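PDB 6E1R: tailspike protein from Acinetobacter phage vB_ApiP_P1, which probably recognises and hydrolyses the capsular polysaccharide of its Acinetobacter baumannii host, acting as a trimeric receptor-binding and depolymerising tailspike. Local coordinates for residues T103-K108 / E124-L129; F153-K156 / S160-S163; S164-L169 / T180-T185. All coordinates share one frame; numbering follows the deposited sequence.

Contact 1. Residues T103-K108 / E124-L129; sequences TATSLK and ELDATL
T105 makes this contact chiefly through its methyl group, which packs against the A127 carbonyl and against CA and CB of L129. CG2 comes within 3.4 Å of A127 O and 3.7 Å of L129 CA, so one methyl touches the backbone and the start of a side chain on the loop that leads into strand 129-133. The two backbones run close at the same point, with the CA atoms of T105 and L129 5.6 Å apart. At D126 the side chains cross at about a right angle, and D126 CB lies 3.7 Å from T105 CG2.

The polar ends have their main partners outside the pair. T105 OG1 stands between its own N and carbonyl carbon (chi1 51°), a rotation that lets it bond back to V101 O in the preceding helical turn while CG2 faces the loop. D126 OD2 approaches T105 OG1 only to 3.4 Å, whereas OD1 makes a salt bridge to K156 NZ.

D126 to L129 form a type II turn, with T128 at positive phi, and the helix closes at K108 in a Schellman motif, again at positive phi (56°). F140 of the second subunit packs on T128 and receives the K108 ammonium in a cation-pi contact.

Helix 94-106 is probably the cap at the N-terminal end of the parallel beta-helix: V101 adds to the packing on D126 and L129, A104 and T103 rest on L79 of strand 79-80, and L129 pairs through its backbone with Y165 of strand 164-167.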
ATOM      1  N   THR A 103      21.910  26.026  21.119  1.00 44.33           N
ATOM      2  CA  THR A 103      23.106  26.287  20.322  1.00 44.07           C
ATOM      3  C   THR A 103      23.006  25.646  18.944  1.00 43.04           C
ATOM      4  O   THR A 103      23.286  26.295  17.930  1.00 43.61           O
ATOM      5  CB  THR A 103      24.353  25.784  21.056  1.00 44.56           C
ATOM      6  OG1 THR A 103      24.488  26.475  22.305  1.00 45.59           O
ATOM      7  CG2 THR A 103      25.598  26.016  20.216  1.00 45.44           C
ATOM      8  N   ALA A 104      22.603  24.375  18.888  1.00 41.86           N
ATOM      9  CA  ALA A 104      22.539  23.676  17.608  1.00 41.23           C
ATOM     10  C   ALA A 104      21.528  24.324  16.668  1.00 44.83           C
ATOM     11  O   ALA A 104      21.776  24.437  15.463  1.00 44.80           O
ATOM     12  CB  ALA A 104      22.200  22.202  17.830  1.00 40.12           C
ATOM     13  N   THR A 105      20.386  24.762  17.203  1.00 40.57           N
ATOM     14  CA  THR A 105      19.369  25.375  16.354  1.00 44.83           C
ATOM     15  C   THR A 105      19.780  26.777  15.921  1.00 45.31           C
ATOM     16  O   THR A 105      19.561  27.164  14.767  1.00 46.03           O
ATOM     17  CB  THR A 105      18.021  25.407  17.076  1.00 43.36           C
ATOM     18  OG1 THR A 105      18.180  25.991  18.374  1.00 45.22           O
ATOM     19  CG2 THR A 105      17.460  23.998  17.220  1.00 38.45           C
ATOM     20  N   SER A 106      20.376  27.554  16.828  1.00 48.25           N
ATOM     21  CA  SER A 106      20.822  28.893  16.459  1.00 53.93           C
ATOM     22  C   SER A 106      21.995  28.839  15.490  1.00 52.34           C
ATOM     23  O   SER A 106      22.175  29.758  14.683  1.00 52.88           O
ATOM     24  CB  SER A 106      21.201  29.692  17.706  1.00 64.80           C
ATOM     25  OG  SER A 106      22.214  29.033  18.446  1.00 73.02           O
ATOM     26  N   LEU A 107      22.790  27.772  15.546  1.00 51.33           N
ATOM     27  CA  LEU A 107      23.915  27.592  14.640  1.00 45.29           C
ATOM     28  C   LEU A 107      23.530  26.852  13.367  1.00 50.35           C
ATOM     29  O   LEU A 107      24.370  26.727  12.467  1.00 50.73           O
ATOM     30  CB  LEU A 107      25.042  26.832  15.349  1.00 45.39           C
ATOM     31  CG  LEU A 107      25.961  27.652  16.258  1.00 46.63           C
ATOM     32  CD1 LEU A 107      27.011  26.759  16.894  1.00 46.79           C
ATOM     33  CD2 LEU A 107      26.613  28.789  15.490  1.00 48.15           C
ATOM     34  N   LYS A 108      22.289  26.367  13.275  1.00 47.36           N
ATOM     35  CA  LYS A 108      21.789  25.643  12.105  1.00 42.98           C
ATOM     36  C   LYS A 108      22.673  24.436  11.792  1.00 42.80           C
ATOM     37  O   LYS A 108      23.178  24.277  10.679  1.00 54.58           O
ATOM     38  CB  LYS A 108      21.680  26.566  10.887  1.00 45.87           C
ATOM     39  CG  LYS A 108      20.671  27.696  11.020  1.00 44.55           C
ATOM     40  CD  LYS A 108      20.590  28.489   9.721  1.00 45.95           C
ATOM     41  CE  LYS A 108      19.942  29.851   9.923  1.00 46.96           C
ATOM     42  NZ  LYS A 108      18.842  29.819  10.919  1.00 48.17           N
ATOM     43  N   GLU A 124      12.518  22.645  26.063  1.00 39.36           N
ATOM     44  CA  GLU A 124      11.595  23.056  25.015  1.00 38.77           C
ATOM     45  C   GLU A 124      12.195  22.768  23.645  1.00 42.75           C
ATOM     46  O   GLU A 124      13.373  23.034  23.394  1.00 46.91           O
ATOM     47  CB  GLU A 124      11.259  24.540  25.153  1.00 40.19           C
ATOM     48  CG  GLU A 124      10.429  24.860  26.389  1.00 48.53           C
ATOM     49  CD  GLU A 124       9.840  26.256  26.357  1.00 57.22           C
ATOM     50  OE1 GLU A 124      10.234  27.051  25.477  1.00 61.06           O
ATOM     51  OE2 GLU A 124       8.983  26.561  27.212  1.00 59.81           O
ATOM     52  N   LEU A 125      11.372  22.220  22.756  1.00 47.01           N
ATOM     53  CA  LEU A 125      11.826  21.807  21.431  1.00 46.21           C
ATOM     54  C   LEU A 125      11.916  23.048  20.554  1.00 46.63           C
ATOM     55  O   LEU A 125      10.898  23.581  20.101  1.00 46.52           O
ATOM     56  CB  LEU A 125      10.881  20.760  20.850  1.00 44.73           C
ATOM     57  CG  LEU A 125      11.242  20.000  19.566  1.00 51.51           C
ATOM     58  CD1 LEU A 125      10.450  18.706  19.512  1.00 53.05           C
ATOM     59  CD2 LEU A 125      10.992  20.811  18.305  1.00 54.88           C
ATOM     60  N   ASP A 126      13.136  23.519  20.319  1.00 45.75           N
ATOM     61  CA  ASP A 126      13.346  24.610  19.379  1.00 49.81           C
ATOM     62  C   ASP A 126      13.094  24.136  17.954  1.00 46.25           C
ATOM     63  O   ASP A 126      13.280  22.962  17.621  1.00 41.26           O
ATOM     64  CB  ASP A 126      14.768  25.158  19.494  1.00 59.35           C
ATOM     65  CG  ASP A 126      15.022  25.846  20.816  1.00 65.67           C
ATOM     66  OD1 ASP A 126      14.043  26.247  21.481  1.00 67.48           O
ATOM     67  OD2 ASP A 126      16.204  25.987  21.189  1.00 66.50           O
ATOM     68  N   ALA A 127      12.663  25.066  17.108  1.00 43.46           N
ATOM     69  CA  ALA A 127      12.362  24.722  15.727  1.00 44.62           C
ATOM     70  C   ALA A 127      13.626  24.273  15.003  1.00 43.62           C
ATOM     71  O   ALA A 127      14.739  24.696  15.326  1.00 38.01           O
ATOM     72  CB  ALA A 127      11.737  25.917  15.007  1.00 38.57           C
ATOM     73  N   THR A 128      13.440  23.395  14.016  1.00 42.87           N
ATOM     74  CA  THR A 128      14.503  22.896  13.141  1.00 40.70           C
ATOM     75  C   THR A 128      15.581  22.125  13.898  1.00 36.36           C
ATOM     76  O   THR A 128      16.713  22.013  13.420  1.00 41.91           O
ATOM     77  CB  THR A 128      15.142  24.026  12.326  1.00 41.00           C
ATOM     78  OG1 THR A 128      15.879  24.892  13.196  1.00 40.28           O
ATOM     79  CG2 THR A 128      14.070  24.824  11.598  1.00 38.74           C
ATOM     80  N   LEU A 129      15.260  21.578  15.069  1.00 35.66           N
ATOM     81  CA  LEU A 129      16.236  20.793  15.814  1.00 40.93           C
ATOM     82  C   LEU A 129      16.465  19.450  15.134  1.00 41.83           C
ATOM     83  O   LEU A 129      15.521  18.681  14.925  1.00 47.61           O
ATOM     84  CB  LEU A 129      15.770  20.572  17.249  1.00 40.35           C
ATOM     85  CG  LEU A 129      16.628  19.539  17.993  1.00 39.72           C
ATOM     86  CD1 LEU A 129      18.044  20.057  18.230  1.00 36.22           C
ATOM     87  CD2 LEU A 129      15.979  19.093  19.296  1.00 34.77           C
TER

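Contact 2. Residues F153-K156 / S160-S163; sequences FTVK and SSES
The flat group at work between K156 and S161 is a peptide, the one joining V155 to K156. The N-H of this peptide is directed at S161 OG, with K156 N to OG at 2.6 Å and a nearly straight angle of 163° at the hydrogen. The same hydroxyl gives its proton to L125 O, so two bonds, one accepted and one donated, fix its rotation.

Carbon atoms of V155 and K156 pack round the S161 hydroxymethyl group. V155 CG1, anti to the backbone N (chi1 -179°), rests 3.7 Å from S161 CB, and K156 CG lies 3.3 Å from S161 OG. The K156 side chain passes alongside the neighbouring serine too, its CB 3.5 Å from S160 CB. In the parallel beta-helix, the loop that follows strand 151-155 carries the chain to strand 164-167 on another face. Strand 151-155 itself lies between strands 123-124 and 178-184.

A water molecule joins the two segments a second time, accepting from S161 N at 2.9 Å and lying 2.6 Å from K156 O. Beyond CG the lysine runs extended past the loop, and its ammonium lies at D126. At the far end of the loop, S163 OG is hydrogen-bonded to Q139 OE1 of the second subunit.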
ATOM      1  N   PHE A 153      11.103  16.396  26.372  1.00 39.17           N
ATOM      2  CA  PHE A 153      11.011  17.546  25.487  1.00 38.38           C
ATOM      3  C   PHE A 153       9.618  18.146  25.585  1.00 41.54           C
ATOM      4  O   PHE A 153       8.626  17.421  25.722  1.00 49.38           O
ATOM      5  CB  PHE A 153      11.324  17.172  24.032  1.00 36.15           C
ATOM      6  CG  PHE A 153      12.779  16.894  23.777  1.00 37.40           C
ATOM      7  CD1 PHE A 153      13.672  17.937  23.595  1.00 40.52           C
ATOM      8  CD2 PHE A 153      13.251  15.594  23.710  1.00 35.32           C
ATOM      9  CE1 PHE A 153      15.010  17.690  23.357  1.00 43.25           C
ATOM     10  CE2 PHE A 153      14.589  15.340  23.472  1.00 38.84           C
ATOM     11  CZ  PHE A 153      15.471  16.389  23.295  1.00 43.12           C
ATOM     12  N   THR A 154       9.548  19.472  25.517  1.00 36.01           N
ATOM     13  CA  THR A 154       8.290  20.203  25.593  1.00 39.92           C
ATOM     14  C   THR A 154       8.042  20.897  24.261  1.00 41.02           C
ATOM     15  O   THR A 154       8.824  21.760  23.850  1.00 41.69           O
ATOM     16  CB  THR A 154       8.313  21.220  26.734  1.00 40.30           C
ATOM     17  OG1 THR A 154       8.263  20.532  27.991  1.00 38.79           O
ATOM     18  CG2 THR A 154       7.131  22.166  26.629  1.00 41.64           C
ATOM     19  N   VAL A 155       6.961  20.512  23.591  1.00 40.61           N
ATOM     20  CA  VAL A 155       6.595  21.115  22.315  1.00 37.19           C
ATOM     21  C   VAL A 155       5.996  22.490  22.573  1.00 41.26           C
ATOM     22  O   VAL A 155       5.093  22.642  23.404  1.00 45.77           O
ATOM     23  CB  VAL A 155       5.616  20.212  21.550  1.00 35.88           C
ATOM     24  CG1 VAL A 155       5.268  20.828  20.207  1.00 37.38           C
ATOM     25  CG2 VAL A 155       6.214  18.825  21.367  1.00 32.70           C
ATOM     26  N   LYS A 156       6.497  23.495  21.860  1.00 37.19           N
ATOM     27  CA  LYS A 156       6.039  24.861  22.054  1.00 42.64           C
ATOM     28  C   LYS A 156       4.647  25.057  21.458  1.00 46.53           C
ATOM     29  O   LYS A 156       4.177  24.277  20.626  1.00 40.31           O
ATOM     30  CB  LYS A 156       7.019  25.844  21.420  1.00 39.97           C
ATOM     31  CG  LYS A 156       8.428  25.779  21.985  1.00 43.50           C
ATOM     32  CD  LYS A 156       9.364  26.689  21.211  1.00 40.26           C
ATOM     33  CE  LYS A 156      10.756  26.692  21.811  1.00 45.54           C
ATOM     34  NZ  LYS A 156      11.662  27.623  21.085  1.00 47.82           N
ATOM     35  N   SER A 160       5.663  26.826  16.872  1.00 51.12           N
ATOM     36  CA  SER A 160       7.004  27.251  17.257  1.00 45.45           C
ATOM     37  C   SER A 160       7.993  26.093  17.326  1.00 45.31           C
ATOM     38  O   SER A 160       9.206  26.330  17.310  1.00 50.73           O
ATOM     39  CB  SER A 160       6.953  27.979  18.599  1.00 46.85           C
ATOM     40  OG  SER A 160       6.042  29.064  18.552  1.00 46.91           O
ATOM     41  N   SER A 161       7.513  24.854  17.410  1.00 40.56           N
ATOM     42  CA  SER A 161       8.376  23.681  17.412  1.00 35.99           C
ATOM     43  C   SER A 161       8.365  22.946  16.079  1.00 42.90           C
ATOM     44  O   SER A 161       8.893  21.832  15.995  1.00 39.12           O
ATOM     45  CB  SER A 161       7.965  22.723  18.533  1.00 35.21           C
ATOM     46  OG  SER A 161       8.110  23.325  19.806  1.00 36.28           O
ATOM     47  N   GLU A 162       7.779  23.540  15.041  1.00 45.68           N
ATOM     48  CA  GLU A 162       7.678  22.872  13.750  1.00 43.60           C
ATOM     49  C   GLU A 162       9.063  22.576  13.186  1.00 44.50           C
ATOM     50  O   GLU A 162      10.026  23.311  13.428  1.00 38.05           O
ATOM     51  CB  GLU A 162       6.870  23.725  12.769  1.00 45.78           C
ATOM     52  CG  GLU A 162       6.555  23.038  11.450  1.00 48.82           C
ATOM     53  CD  GLU A 162       5.777  23.919  10.495  1.00 54.91           C
ATOM     54  OE1 GLU A 162       6.137  25.105  10.343  1.00 59.44           O
ATOM     55  OE2 GLU A 162       4.795  23.425   9.903  1.00 56.47           O
ATOM     56  N   SER A 163       9.149  21.470  12.440  1.00 42.63           N
ATOM     57  CA  SER A 163      10.371  20.998  11.795  1.00 42.23           C
ATOM     58  C   SER A 163      11.364  20.490  12.831  1.00 47.38           C
ATOM     59  O   SER A 163      11.883  21.265  13.640  1.00 53.89           O
ATOM     60  CB  SER A 163      11.002  22.094  10.930  1.00 38.02           C
ATOM     61  OG  SER A 163      10.113  22.509   9.908  1.00 39.80           O
TER
HETATM   62  O   HOH W   1       4.856  23.905  18.135  1.00 35.74           O

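Contact 3. Residues S164-L169 / T180-T185; sequences SYFGKL and TAFRST
F166 lays one face of its ring over the outer edge of F182, in a T-shaped (edge-to-face) aromatic pair. The two strands belong to different faces of a parallel beta-helix: strand 164-167 is paired with strands 129-133 and 189-196, while strand 178-184 is paired with strand 151-155. Their aromatic side chains come from opposite directions and meet inside the coil, where both residues are buried.

The ring centroids are 4.9 Å apart and the planes stand at 82°, close to perpendicular. F182 CZ lies 3.4 Å above the F166 plane but is displaced toward the rim, so the edge does not point at the ring centre. Seen from F182, F166 CD2 lies at the edge in the plane of the ring, and F166 CZ lies near that plane. Both CB atoms point toward the other segment, and with CG anti to the carbonyl carbon (chi1 -63° in each) the rings continue inward until they meet.

Further apolar groups close in around the pair. The rings of F166 and F195, the latter on the adjacent strand 189-196, meet with nearly parallel planes. L125 touches both rings of the pair, I131 packs on F166, and L190, I208 and A210 pack on F182. On the outward side of strand 164-167, the ring of Y165 meets H197 of the second subunit edge-to-face.

Of the F182 atoms, CE2 and CZ do the touching: CE2 approaches F166 CZ to 3.4 Å, and CZ approaches F166 CE2 to 3.5 Å.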
ATOM      1  N   SER A 164      11.622  19.185  12.821  1.00 43.77           N
ATOM      2  CA  SER A 164      12.578  18.580  13.738  1.00 42.37           C
ATOM      3  C   SER A 164      12.968  17.214  13.192  1.00 45.31           C
ATOM      4  O   SER A 164      12.341  16.689  12.269  1.00 47.27           O
ATOM      5  CB  SER A 164      12.013  18.470  15.159  1.00 37.78           C
ATOM      6  OG  SER A 164      10.767  17.801  15.168  1.00 37.81           O
ATOM      7  N   TYR A 165      14.019  16.646  13.775  1.00 40.69           N
ATOM      8  CA  TYR A 165      14.494  15.327  13.381  1.00 35.27           C
ATOM      9  C   TYR A 165      15.068  14.632  14.605  1.00 39.66           C
ATOM     10  O   TYR A 165      15.901  15.205  15.312  1.00 49.43           O
ATOM     11  CB  TYR A 165      15.550  15.424  12.274  1.00 36.29           C
ATOM     12  CG  TYR A 165      15.989  14.086  11.716  1.00 44.82           C
ATOM     13  CD1 TYR A 165      17.019  13.365  12.309  1.00 45.93           C
ATOM     14  CD2 TYR A 165      15.374  13.546  10.593  1.00 46.86           C
ATOM     15  CE1 TYR A 165      17.421  12.144  11.801  1.00 47.19           C
ATOM     16  CE2 TYR A 165      15.771  12.326  10.078  1.00 49.89           C
ATOM     17  CZ  TYR A 165      16.794  11.630  10.685  1.00 51.21           C
ATOM     18  OH  TYR A 165      17.192  10.415  10.176  1.00 54.52           O
ATOM     19  N   PHE A 166      14.618  13.404  14.849  1.00 34.30           N
ATOM     20  CA  PHE A 166      15.077  12.604  15.980  1.00 34.73           C
ATOM     21  C   PHE A 166      15.582  11.275  15.439  1.00 39.26           C
ATOM     22  O   PHE A 166      14.788  10.435  15.003  1.00 45.82           O
ATOM     23  CB  PHE A 166      13.956  12.399  16.997  1.00 30.74           C
ATOM     24  CG  PHE A 166      13.474  13.675  17.616  1.00 30.86           C
ATOM     25  CD1 PHE A 166      12.482  14.424  17.006  1.00 38.06           C
ATOM     26  CD2 PHE A 166      14.019  14.132  18.803  1.00 39.24           C
ATOM     27  CE1 PHE A 166      12.040  15.602  17.570  1.00 40.96           C
ATOM     28  CE2 PHE A 166      13.582  15.310  19.371  1.00 45.01           C
ATOM     29  CZ  PHE A 166      12.592  16.047  18.753  1.00 45.47           C
ATOM     30  N   GLY A 167      16.898  11.085  15.472  1.00 36.42           N
ATOM     31  CA  GLY A 167      17.496   9.902  14.892  1.00 36.11           C
ATOM     32  C   GLY A 167      18.183   8.996  15.891  1.00 36.51           C
ATOM     33  O   GLY A 167      19.195   9.372  16.491  1.00 40.00           O
ATOM     34  N   LYS A 168      17.628   7.800  16.076  1.00 41.00           N
ATOM     35  CA  LYS A 168      18.252   6.734  16.859  1.00 42.45           C
ATOM     36  C   LYS A 168      18.520   7.181  18.298  1.00 42.37           C
ATOM     37  O   LYS A 168      19.656   7.211  18.776  1.00 47.83           O
ATOM     38  CB  LYS A 168      19.528   6.250  16.163  1.00 41.24           C
ATOM     39  CG  LYS A 168      19.261   5.807  14.731  1.00 45.07           C
ATOM     40  CD  LYS A 168      20.527   5.517  13.954  1.00 50.06           C
ATOM     41  CE  LYS A 168      20.192   5.064  12.540  1.00 52.26           C
ATOM     42  NZ  LYS A 168      21.403   4.922  11.686  1.00 60.99           N
ATOM     43  N   LEU A 169      17.435   7.532  18.984  1.00 40.54           N
ATOM     44  CA  LEU A 169      17.469   7.933  20.382  1.00 37.12           C
ATOM     45  C   LEU A 169      16.457   7.112  21.165  1.00 36.69           C
ATOM     46  O   LEU A 169      15.383   6.782  20.654  1.00 36.90           O
ATOM     47  CB  LEU A 169      17.171   9.430  20.546  1.00 35.80           C
ATOM     48  CG  LEU A 169      18.215  10.391  19.977  1.00 39.33           C
ATOM     49  CD1 LEU A 169      17.724  11.827  20.053  1.00 37.79           C
ATOM     50  CD2 LEU A 169      19.529  10.236  20.723  1.00 39.57           C
ATOM     51  N   THR A 180       7.397  11.459  30.103  1.00 47.83           N
ATOM     52  CA  THR A 180       7.135  11.143  28.706  1.00 42.47           C
ATOM     53  C   THR A 180       8.244  11.766  27.873  1.00 39.26           C
ATOM     54  O   THR A 180       8.975  12.642  28.340  1.00 42.15           O
ATOM     55  CB  THR A 180       5.762  11.651  28.249  1.00 36.49           C
ATOM     56  OG1 THR A 180       5.563  11.318  26.870  1.00 36.88           O
ATOM     57  CG2 THR A 180       5.660  13.157  28.417  1.00 34.51           C
ATOM     58  N   ALA A 181       8.362  11.304  26.629  1.00 40.49           N
ATOM     59  CA  ALA A 181       9.373  11.868  25.743  1.00 41.74           C
ATOM     60  C   ALA A 181       8.968  13.236  25.212  1.00 42.79           C
ATOM     61  O   ALA A 181       9.830  14.100  25.017  1.00 37.88           O
ATOM     62  CB  ALA A 181       9.650  10.914  24.581  1.00 40.76           C
ATOM     63  N   PHE A 182       7.674  13.455  24.976  1.00 48.69           N
ATOM     64  CA  PHE A 182       7.187  14.711  24.423  1.00 45.14           C
ATOM     65  C   PHE A 182       5.837  15.057  25.031  1.00 43.21           C
ATOM     66  O   PHE A 182       5.015  14.172  25.287  1.00 33.64           O
ATOM     67  CB  PHE A 182       7.055  14.641  22.895  1.00 39.56           C
ATOM     68  CG  PHE A 182       8.355  14.407  22.184  1.00 38.20           C
ATOM     69  CD1 PHE A 182       8.790  13.120  21.909  1.00 40.97           C
ATOM     70  CD2 PHE A 182       9.141  15.474  21.786  1.00 38.74           C
ATOM     71  CE1 PHE A 182       9.987  12.901  21.256  1.00 40.72           C
ATOM     72  CE2 PHE A 182      10.339  15.261  21.131  1.00 38.07           C
ATOM     73  CZ  PHE A 182      10.762  13.974  20.865  1.00 37.75           C
ATOM     74  N   ARG A 183       5.615  16.351  25.253  1.00 41.89           N
ATOM     75  CA  ARG A 183       4.315  16.860  25.660  1.00 40.69           C
ATOM     76  C   ARG A 183       4.147  18.254  25.076  1.00 41.72           C
ATOM     77  O   ARG A 183       5.127  18.972  24.862  1.00 43.62           O
ATOM     78  CB  ARG A 183       4.157  16.903  27.184  1.00 40.05           C
ATOM     79  CG  ARG A 183       2.709  16.848  27.650  1.00 41.67           C
ATOM     80  CD  ARG A 183       2.606  16.816  29.165  1.00 42.80           C
ATOM     81  NE  ARG A 183       3.117  15.570  29.727  1.00 48.97           N
ATOM     82  CZ  ARG A 183       2.380  14.485  29.937  1.00 55.68           C
ATOM     83  NH1 ARG A 183       1.092  14.488  29.623  1.00 61.97           N
ATOM     84  NH2 ARG A 183       2.933  13.396  30.455  1.00 55.49           N
ATOM     85  N   SER A 184       2.899  18.631  24.818  1.00 43.66           N
ATOM     86  CA  SER A 184       2.586  19.890  24.157  1.00 42.97           C
ATOM     87  C   SER A 184       2.012  20.888  25.154  1.00 48.87           C
ATOM     88  O   SER A 184       1.179  20.534  25.995  1.00 54.92           O
ATOM     89  CB  SER A 184       1.592  19.681  23.011  1.00 34.81           C
ATOM     90  OG  SER A 184       2.188  18.970  21.942  1.00 33.42           O
ATOM     91  N   THR A 185       2.466  22.134  25.056  1.00 44.77           N
ATOM     92  CA  THR A 185       1.895  23.235  25.820  1.00 48.04           C
ATOM     93  C   THR A 185       0.807  23.897  24.984  1.00 53.41           C
ATOM     94  O   THR A 185       1.067  24.334  23.857  1.00 54.93           O
ATOM     95  CB  THR A 185       2.968  24.250  26.212  1.00 48.25           C
ATOM     96  OG1 THR A 185       3.706  24.645  25.050  1.00 54.68           O
ATOM     97  CG2 THR A 185       3.918  23.655  27.239  1.00 44.71           C
TER

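Overall arrangement
The three contacts follow one another along the chain and fill neighbouring coils near the N-terminal end of the beta-helix. Contacts 1 and 2 have centres about 10 Å apart; besides the salt bridge already described, L125 N lies 2.8 Å from T154 O and A127 CB packs 3.4 Å from S160 O. Contacts 2 and 3, about 9 Å between centres, each place one strand in the same sheet, 151-155 beside 178-184: V155 N reaches R183 O at 2.7 Å, and F153 CB packs on F182 CD2. The centres of contacts 1 and 3 lie about 13 Å apart, yet L129 O comes within 3.5 Å of S164 CB. All three also reach the second subunit of the trimer.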